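Local coordinates for protein beta-1,4-mannanase (Caldicellulosiruptor saccharolyticus, PDB 1PMJ) that probably binds beta-1,4-mannan chains, serving as a family 27 carbohydrate-binding module of a mannan-degrading enzyme, at residues Met89-Asp94 / Gly171-Asp176; Gly63-Trp68 / Phe160-Gln165. One frame throughout, in Å; residues are numbered along the deposited sequence.

Contact 1 (Met89-Asp94 / Gly171-Asp176); sequences MFIPYD and GPIYLD. With CA (calcium ion), chain B.
Phe90 overlaps Tyr174 at its root, CB to CB 4.1 Å, before the two rings part. With CG anti to the carbonyl carbon (chi1 -55°), the ring extends alongside Asp176, Phe90 CE1 lying 4.0 Å from Asp176 CB, and an edge of the ring meets Tyr174 O in its plane. Phe90 and Tyr174 form an antiparallel hydrogen-bonded pair. Tyr174 N reaches Phe90 O at 2.8 Å along an almost straight N-H (178°), in the carbonyl plane; Phe90 N returns a more bent bond to Tyr174 O, also 2.8 Å, and that oxygen additionally takes the CA-H of Met89. On the other face Met89 CG meets Leu175 CD1 at 4.0 Å, and Ile91 lies alongside Ile173. Near the end of the pairing Pro92 CD sits 3.3 Å from Pro172 O, and Pro92 CG touches Pro172 CG at 3.9 Å. With an alanine here the CG and CD contacts go, which is likely to leave a gap beside the ring and carbonyl of Pro172. Asp176 grips the calcium ion with both carboxylate oxygens, OD1 at 2.5 Å from the metal; a water, Glu12, Asn44 and the carbonyls of Asp10 and Tyr46 complete the site. Strand 84-92 lies between strands 135-145 and 172-181; Pro92 occupies the N-cap position of helix 93-98, and Met89 and Ile91 pack on strand 102-109 of the facing sheet.

Contact 2 (Gly63-Trp68 / Phe160-Gln165); sequences GDLGTW and FQFAGQ
Gly63 exchanges two backbone hydrogen bonds with Phe162, from Gly63 N to Phe162 O at 2.8 Å and from Phe162 N to Gly63 O at 2.9 Å. Gly63 O is also approached by the CA-H of Gln161, CA to O 3.4 Å. Asp64 follows as the non-hydrogen-bonded partner of Gln161, and here the side chains do the work. Gln161 NE2 donates to Asp64 OD1 at 2.9 Å with a nearly straight N-H (166°). The oxygen lies in the amide plane and uses its syn lone pair, although carboxylate and amide are turned almost perpendicular (80°). Gln161 reaches it because CG is anti to the backbone N (chi1 -178°) and the chain stays extended, lying beside Asp64. The second oxygen, Asp64 OD2, is held by Gln62 NE2, while Gln161 OE1 takes a weak bond from Trp60 NE1. Leu65 makes the next hydrogen-bonded pair, with Phe160, Leu65 N to Phe160 O 2.9 Å and Phe160 N to Leu65 O 2.8 Å. On the face opposite the Asp64-Gln161 pair, Leu65 CD2 comes 4.4 Å from Phe160 CB and meets the edge of the Phe162 ring near its plane. The pairing is therefore two-faced: one side satisfies a buried carboxylate with neutral amide donors, while the other presents leucine and phenylalanine to the core between the sheets of this beta-sandwich.

Contacts 1 and 2 belong to the two facing sheets of the beta-sandwich, and their centres lie 14 Å apart. They meet through apolar side chains across the core: Leu175 CD1 touches Phe160 CE2 at 4.0 Å, Leu175 CD2 touches Leu65 CD2 at 4.1 Å, and Ile173 CG2 reaches Phe162 CE2 at 4.1 Å. Met89 CE, in one of two modelled conformers, packs on Phe162 CE2 at 3.8 Å, the closest of these touches. Strand 172-181 is the next strand after 153-165, so the chain passes from one sheet to the other, and the contacts' segments alternate along it. Asp176 of contact 1 binds calcium; the Phe160 side chain of contact 2 is about 13 Å from the ion.

Contact 1 (Met89-Asp94 / Gly171-Asp176)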
ATOM      1  N   MET A  89      -5.112  -4.208   0.957  1.00 10.76           N
ATOM      2  CA  MET A  89      -4.717  -3.919   2.335  1.00  8.33           C
ATOM      3  C   MET A  89      -5.575  -4.774   3.251  1.00  9.45           C
ATOM      4  O   MET A  89      -6.770  -4.957   2.987  1.00 10.44           O
ATOM      5  CB  MET A  89      -4.887  -2.442   2.710  1.00 12.85           C
ATOM      6  CG  MET A  89      -4.005  -1.501   2.006  0.50  9.27           C
ATOM      7  SD  MET A  89      -4.549   0.197   2.117  0.50 18.31           S
ATOM      8  CE  MET A  89      -5.111   0.162   3.670  0.50 14.42           C
ATOM      9  N   PHE A  90      -4.970  -5.260   4.347  1.00  9.62           N
ATOM     10  CA  PHE A  90      -5.631  -6.099   5.331  1.00  9.87           C
ATOM     11  C   PHE A  90      -5.381  -5.505   6.719  1.00  9.15           C
ATOM     12  O   PHE A  90      -4.227  -5.216   7.086  1.00 10.73           O
ATOM     13  CB  PHE A  90      -5.058  -7.545   5.332  1.00 10.03           C
ATOM     14  CG  PHE A  90      -5.099  -8.222   3.988  1.00  9.63           C
ATOM     15  CD1 PHE A  90      -4.212  -7.848   2.984  1.00  9.52           C
ATOM     16  CD2 PHE A  90      -6.010  -9.213   3.725  1.00 10.71           C
ATOM     17  CE1 PHE A  90      -4.232  -8.469   1.710  1.00 10.21           C
ATOM     18  CE2 PHE A  90      -6.062  -9.811   2.476  1.00 12.33           C
ATOM     19  CZ  PHE A  90      -5.151  -9.429   1.477  1.00 12.37           C
ATOM     20  N   ILE A  91      -6.457  -5.313   7.472  1.00  9.35           N
ATOM     21  CA  ILE A  91      -6.380  -4.768   8.834  1.00  9.41           C
ATOM     22  C   ILE A  91      -7.171  -5.686   9.763  1.00  8.86           C
ATOM     23  O   ILE A  91      -8.327  -5.980   9.502  1.00 10.80           O
ATOM     24  CB  ILE A  91      -6.925  -3.316   8.933  1.00  8.45           C
ATOM     25  CG1 ILE A  91      -6.453  -2.454   7.755  1.00 11.69           C
ATOM     26  CG2 ILE A  91      -6.583  -2.743  10.287  1.00  9.01           C
ATOM     27  CD1 ILE A  91      -7.400  -2.361   6.612  1.00 13.10           C
ATOM     28  N   PRO A  92      -6.559  -6.196  10.821  1.00  9.74           N
ATOM     29  CA  PRO A  92      -7.286  -7.105  11.715  1.00 11.69           C
ATOM     30  C   PRO A  92      -8.613  -6.491  12.207  1.00 10.73           C
ATOM     31  O   PRO A  92      -8.654  -5.407  12.790  1.00 10.03           O
ATOM     32  CB  PRO A  92      -6.316  -7.330  12.873  1.00 13.55           C
ATOM     33  CG  PRO A  92      -5.050  -6.796  12.471  1.00 16.78           C
ATOM     34  CD  PRO A  92      -5.155  -5.997  11.234  1.00 11.19           C
ATOM     35  N   TYR A  93      -9.693  -7.229  11.975  1.00 11.20           N
ATOM     36  CA  TYR A  93     -11.028  -6.662  12.083  1.00 11.54           C
ATOM     37  C   TYR A  93     -11.424  -6.333  13.526  1.00 12.70           C
ATOM     38  O   TYR A  93     -11.916  -5.255  13.791  1.00 12.94           O
ATOM     39  CB  TYR A  93     -12.054  -7.633  11.492  1.00 11.90           C
ATOM     40  CG  TYR A  93     -13.465  -7.171  11.680  1.00 12.15           C
ATOM     41  CD1 TYR A  93     -14.048  -6.379  10.726  1.00 12.52           C
ATOM     42  CD2 TYR A  93     -14.223  -7.536  12.795  1.00 15.20           C
ATOM     43  CE1 TYR A  93     -15.365  -5.904  10.874  1.00 14.72           C
ATOM     44  CE2 TYR A  93     -15.520  -7.069  12.934  1.00 16.84           C
ATOM     45  CZ  TYR A  93     -16.060  -6.251  11.977  1.00 17.23           C
ATOM     46  OH  TYR A  93     -17.360  -5.782  12.062  1.00 21.08           O
ATOM     47  N   ASP A  94     -11.224  -7.261  14.456  1.00 13.94           N
ATOM     48  CA  ASP A  94     -11.692  -7.019  15.835  1.00 14.67           C
ATOM     49  C   ASP A  94     -10.961  -5.822  16.436  1.00 15.10           C
ATOM     50  O   ASP A  94     -11.602  -4.928  16.989  1.00 16.88           O
ATOM     51  CB  ASP A  94     -11.517  -8.257  16.703  1.00 17.48           C
ATOM     52  CG  ASP A  94     -12.459  -9.385  16.346  1.00 23.03           C
ATOM     53  OD1 ASP A  94     -13.515  -9.169  15.699  1.00 23.96           O
ATOM     54  OD2 ASP A  94     -12.207 -10.551  16.728  1.00 27.79           O
ATOM     55  N   GLY A 171      -1.502  -1.223  15.702  1.00 12.23           N
ATOM     56  CA  GLY A 171      -1.563  -2.564  15.157  1.00 11.98           C
ATOM     57  C   GLY A 171      -0.969  -2.629  13.759  1.00  9.09           C
ATOM     58  O   GLY A 171      -0.595  -1.606  13.169  1.00 10.38           O
ATOM     59  N   PRO A 172      -0.965  -3.823  13.170  1.00 10.07           N
ATOM     60  CA  PRO A 172      -0.523  -3.977  11.791  1.00  9.83           C
ATOM     61  C   PRO A 172      -1.584  -3.553  10.754  1.00 10.04           C
ATOM     62  O   PRO A 172      -2.802  -3.696  10.973  1.00 10.97           O
ATOM     63  CB  PRO A 172      -0.258  -5.470  11.685  1.00 11.95           C
ATOM     64  CG  PRO A 172      -1.230  -6.082  12.592  1.00 10.64           C
ATOM     65  CD  PRO A 172      -1.321  -5.111  13.778  1.00 11.86           C
ATOM     66  N   ILE A 173      -1.088  -3.027   9.638  1.00  9.94           N
ATOM     67  CA  ILE A 173      -1.819  -2.971   8.378  1.00 10.66           C
ATOM     68  C   ILE A 173      -0.942  -3.728   7.404  1.00 11.76           C
ATOM     69  O   ILE A 173       0.268  -3.411   7.310  1.00 11.65           O
ATOM     70  CB  ILE A 173      -2.017  -1.500   7.882  1.00 10.07           C
ATOM     71  CG1 ILE A 173      -2.830  -0.709   8.925  1.00 10.21           C
ATOM     72  CG2 ILE A 173      -2.610  -1.505   6.467  1.00 13.06           C
ATOM     73  CD1 ILE A 173      -3.010   0.759   8.592  1.00 13.43           C
ATOM     74  N   TYR A 174      -1.515  -4.705   6.686  1.00 10.62           N
ATOM     75  CA  TYR A 174      -0.766  -5.485   5.700  1.00  9.91           C
ATOM     76  C   TYR A 174      -1.064  -5.009   4.286  1.00 11.35           C
ATOM     77  O   TYR A 174      -2.217  -4.725   3.937  1.00 13.54           O
ATOM     78  CB  TYR A 174      -1.046  -6.972   5.782  1.00  9.76           C
ATOM     79  CG  TYR A 174      -0.824  -7.588   7.134  1.00  9.25           C
ATOM     80  CD1 TYR A 174      -1.797  -7.486   8.134  1.00 11.79           C
ATOM     81  CD2 TYR A 174       0.389  -8.205   7.463  1.00 10.54           C
ATOM     82  CE1 TYR A 174      -1.612  -8.047   9.394  1.00 11.38           C
ATOM     83  CE2 TYR A 174       0.568  -8.773   8.716  1.00  9.90           C
ATOM     84  CZ  TYR A 174      -0.414  -8.672   9.698  1.00 11.10           C
ATOM     85  OH  TYR A 174      -0.261  -9.248  10.975  1.00 12.41           O
ATOM     86  N   LEU A 175      -0.014  -4.906   3.487  1.00 10.26           N
ATOM     87  CA  LEU A 175      -0.113  -4.598   2.082  1.00  9.92           C
ATOM     88  C   LEU A 175       0.308  -5.830   1.291  1.00 11.41           C
ATOM     89  O   LEU A 175       1.266  -6.511   1.633  1.00 10.39           O
ATOM     90  CB  LEU A 175       0.783  -3.415   1.745  1.00 11.96           C
ATOM     91  CG  LEU A 175       0.795  -2.793   0.378  1.00 14.66           C
ATOM     92  CD1 LEU A 175      -0.579  -2.161   0.112  1.00 15.45           C
ATOM     93  CD2 LEU A 175       1.885  -1.774   0.287  1.00 16.30           C
ATOM     94  N   ASP A 176      -0.424  -6.130   0.240  1.00  9.36           N
ATOM     95  CA  ASP A 176      -0.085  -7.261  -0.624  1.00  9.53           C
ATOM     96  C   ASP A 176      -0.574  -7.045  -2.033  1.00  9.08           C
ATOM     97  O   ASP A 176      -1.400  -6.171  -2.308  1.00 10.48           O
ATOM     98  CB  ASP A 176      -0.689  -8.559  -0.044  1.00  8.52           C
ATOM     99  CG  ASP A 176       0.103  -9.832  -0.414  1.00 10.56           C
ATOM    100  OD1 ASP A 176       1.108  -9.754  -1.178  1.00 10.66           O
ATOM    101  OD2 ASP A 176      -0.227 -10.955   0.064  1.00 10.24           O
TER
HETATM  102 CA    CA B 300       1.810 -12.147  -0.959  1.00 10.07          CA
HETATM  103  O   HOH W   1       0.631 -12.603  -2.959  1.00 10.40           O

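Contact 2 (Gly63-Trp68 / Phe160-Gln165)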
ATOM      1  N   GLY A  63       2.031   9.021   7.333  1.00  9.38           N
ATOM      2  CA  GLY A  63       3.295   8.369   7.058  1.00 11.00           C
ATOM      3  C   GLY A  63       3.364   7.949   5.605  1.00 11.73           C
ATOM      4  O   GLY A  63       2.340   7.647   5.002  1.00 13.76           O
ATOM      5  N   ASP A  64       4.558   7.983   5.024  1.00 10.81           N
ATOM      6  CA  ASP A  64       4.731   7.763   3.594  1.00 10.08           C
ATOM      7  C   ASP A  64       5.717   6.627   3.336  1.00 10.50           C
ATOM      8  O   ASP A  64       6.888   6.670   3.745  1.00 11.76           O
ATOM      9  CB  ASP A  64       5.174   9.053   2.894  1.00 11.60           C
ATOM     10  CG  ASP A  64       4.119  10.108   2.935  1.00 13.58           C
ATOM     11  OD1 ASP A  64       3.253  10.099   2.034  1.00 13.88           O
ATOM     12  OD2 ASP A  64       4.079  10.964   3.857  1.00 15.86           O
ATOM     13  N   LEU A  65       5.206   5.614   2.653  1.00 11.21           N
ATOM     14  CA  LEU A  65       5.891   4.372   2.333  1.00 10.00           C
ATOM     15  C   LEU A  65       6.156   4.327   0.846  1.00  9.88           C
ATOM     16  O   LEU A  65       5.250   4.559   0.066  1.00 11.39           O
ATOM     17  CB  LEU A  65       4.983   3.198   2.715  1.00 10.05           C
ATOM     18  CG  LEU A  65       5.474   1.801   2.380  1.00 11.49           C
ATOM     19  CD1 LEU A  65       6.479   1.328   3.446  1.00 11.06           C
ATOM     20  CD2 LEU A  65       4.274   0.850   2.260  1.00 10.99           C
ATOM     21  N   GLY A  66       7.401   4.158   0.421  1.00 10.65           N
ATOM     22  CA  GLY A  66       7.718   4.089  -0.986  1.00 12.22           C
ATOM     23  C   GLY A  66       8.353   2.784  -1.392  1.00 13.07           C
ATOM     24  O   GLY A  66       8.935   2.074  -0.585  1.00 12.38           O
ATOM     25  N   THR A  67       8.228   2.470  -2.667  1.00 11.62           N
ATOM     26  CA  THR A  67       9.058   1.457  -3.319  1.00 11.51           C
ATOM     27  C   THR A  67       9.565   1.985  -4.644  1.00 13.02           C
ATOM     28  O   THR A  67       9.052   2.944  -5.209  1.00 13.10           O
ATOM     29  CB  THR A  67       8.251   0.142  -3.533  1.00 12.07           C
ATOM     30  OG1 THR A  67       9.132  -0.908  -3.999  1.00 15.27           O
ATOM     31  CG2 THR A  67       7.148   0.269  -4.605  1.00 12.42           C
ATOM     32  N   TRP A  68      10.591   1.329  -5.145  1.00 16.68           N
ATOM     33  CA  TRP A  68      11.148   1.635  -6.450  1.00 17.17           C
ATOM     34  C   TRP A  68      10.803   0.529  -7.433  1.00 17.94           C
ATOM     35  O   TRP A  68      11.192  -0.638  -7.222  1.00 21.73           O
ATOM     36  CB  TRP A  68      12.682   1.869  -6.320  1.00 17.92           C
ATOM     37  CG  TRP A  68      12.977   3.176  -5.638  1.00 13.62           C
ATOM     38  CD1 TRP A  68      13.241   3.382  -4.327  1.00 15.69           C
ATOM     39  CD2 TRP A  68      12.953   4.481  -6.249  1.00 13.47           C
ATOM     40  NE1 TRP A  68      13.409   4.718  -4.074  1.00 16.85           N
ATOM     41  CE2 TRP A  68      13.222   5.419  -5.239  1.00 14.10           C
ATOM     42  CE3 TRP A  68      12.739   4.939  -7.549  1.00 13.97           C
ATOM     43  CZ2 TRP A  68      13.283   6.800  -5.490  1.00 16.19           C
ATOM     44  CZ3 TRP A  68      12.806   6.311  -7.801  1.00 13.96           C
ATOM     45  CH2 TRP A  68      13.061   7.216  -6.787  1.00 13.74           C
ATOM     46  N   PHE A 160       2.718   4.918  -1.085  1.00  9.05           N
ATOM     47  CA  PHE A 160       1.486   4.744  -0.329  1.00  8.76           C
ATOM     48  C   PHE A 160       1.567   5.660   0.875  1.00  9.84           C
ATOM     49  O   PHE A 160       2.449   5.503   1.716  1.00 11.68           O
ATOM     50  CB  PHE A 160       1.310   3.298   0.130  1.00  7.57           C
ATOM     51  CG  PHE A 160       1.038   2.351  -1.009  1.00 11.52           C
ATOM     52  CD1 PHE A 160       2.057   1.874  -1.818  1.00 13.38           C
ATOM     53  CD2 PHE A 160      -0.268   1.910  -1.263  1.00 13.95           C
ATOM     54  CE1 PHE A 160       1.770   1.016  -2.874  1.00 15.66           C
ATOM     55  CE2 PHE A 160      -0.530   1.059  -2.326  1.00 13.64           C
ATOM     56  CZ  PHE A 160       0.486   0.628  -3.120  1.00 16.03           C
ATOM     57  N   GLN A 161       0.668   6.634   0.951  1.00 10.50           N
ATOM     58  CA  GLN A 161       0.518   7.437   2.153  1.00 10.28           C
ATOM     59  C   GLN A 161      -0.596   6.859   3.026  1.00  9.76           C
ATOM     60  O   GLN A 161      -1.657   6.520   2.530  1.00 11.64           O
ATOM     61  CB  GLN A 161       0.209   8.890   1.777  1.00 12.04           C
ATOM     62  CG  GLN A 161       0.087   9.809   2.991  1.00 13.98           C
ATOM     63  CD  GLN A 161      -0.053  11.267   2.639  1.00 14.86           C
ATOM     64  OE1 GLN A 161      -1.128  11.853   2.824  1.00 16.82           O
ATOM     65  NE2 GLN A 161       1.003  11.864   2.133  1.00 15.20           N
ATOM     66  N   PHE A 162      -0.354   6.752   4.319  1.00 11.33           N
ATOM     67  CA  PHE A 162      -1.359   6.330   5.273  1.00 11.82           C
ATOM     68  C   PHE A 162      -1.522   7.447   6.293  1.00 11.61           C
ATOM     69  O   PHE A 162      -0.526   8.038   6.713  1.00 13.65           O
ATOM     70  CB  PHE A 162      -0.913   5.107   6.004  1.00 12.47           C
ATOM     71  CG  PHE A 162      -0.788   3.886   5.140  1.00 12.29           C
ATOM     72  CD1 PHE A 162       0.349   3.662   4.406  1.00 15.35           C
ATOM     73  CD2 PHE A 162      -1.832   2.961   5.050  1.00 14.89           C
ATOM     74  CE1 PHE A 162       0.495   2.545   3.617  1.00 14.46           C
ATOM     75  CE2 PHE A 162      -1.692   1.830   4.254  1.00 18.53           C
ATOM     76  CZ  PHE A 162      -0.518   1.627   3.523  1.00 17.59           C
ATOM     77  N   ALA A 163      -2.764   7.766   6.684  1.00 11.53           N
ATOM     78  CA  ALA A 163      -2.971   8.827   7.658  1.00  9.96           C
ATOM     79  C   ALA A 163      -4.094   8.498   8.620  1.00 10.93           C
ATOM     80  O   ALA A 163      -5.231   8.262   8.218  1.00 13.19           O
ATOM     81  CB  ALA A 163      -3.241  10.156   6.978  1.00 12.90           C
ATOM     82  N   GLY A 164      -3.773   8.487   9.899  1.00 10.15           N
ATOM     83  CA  GLY A 164      -4.790   8.355  10.913  1.00 11.97           C
ATOM     84  C   GLY A 164      -5.629   9.616  11.010  1.00 11.39           C
ATOM     85  O   GLY A 164      -5.104  10.747  11.016  1.00 13.62           O
ATOM     86  N   GLN A 165      -6.949   9.411  11.049  1.00 10.81           N
ATOM     87  CA  GLN A 165      -7.920  10.465  11.131  1.00 10.89           C
ATOM     88  C   GLN A 165      -8.574  10.417  12.525  1.00 10.38           C
ATOM     89  O   GLN A 165      -9.607   9.749  12.744  1.00 11.36           O
ATOM     90  CB  GLN A 165      -8.946  10.305  10.023  1.00 10.96           C
ATOM     91  CG  GLN A 165      -8.393  10.496   8.623  1.00 13.69           C
ATOM     92  CD  GLN A 165      -9.467  10.363   7.572  1.00 12.69           C
ATOM     93  OE1 GLN A 165     -10.199  11.361   7.312  1.00 21.83           O
ATOM     94  NE2 GLN A 165      -9.599   9.271   7.014  1.00 13.36           N
TER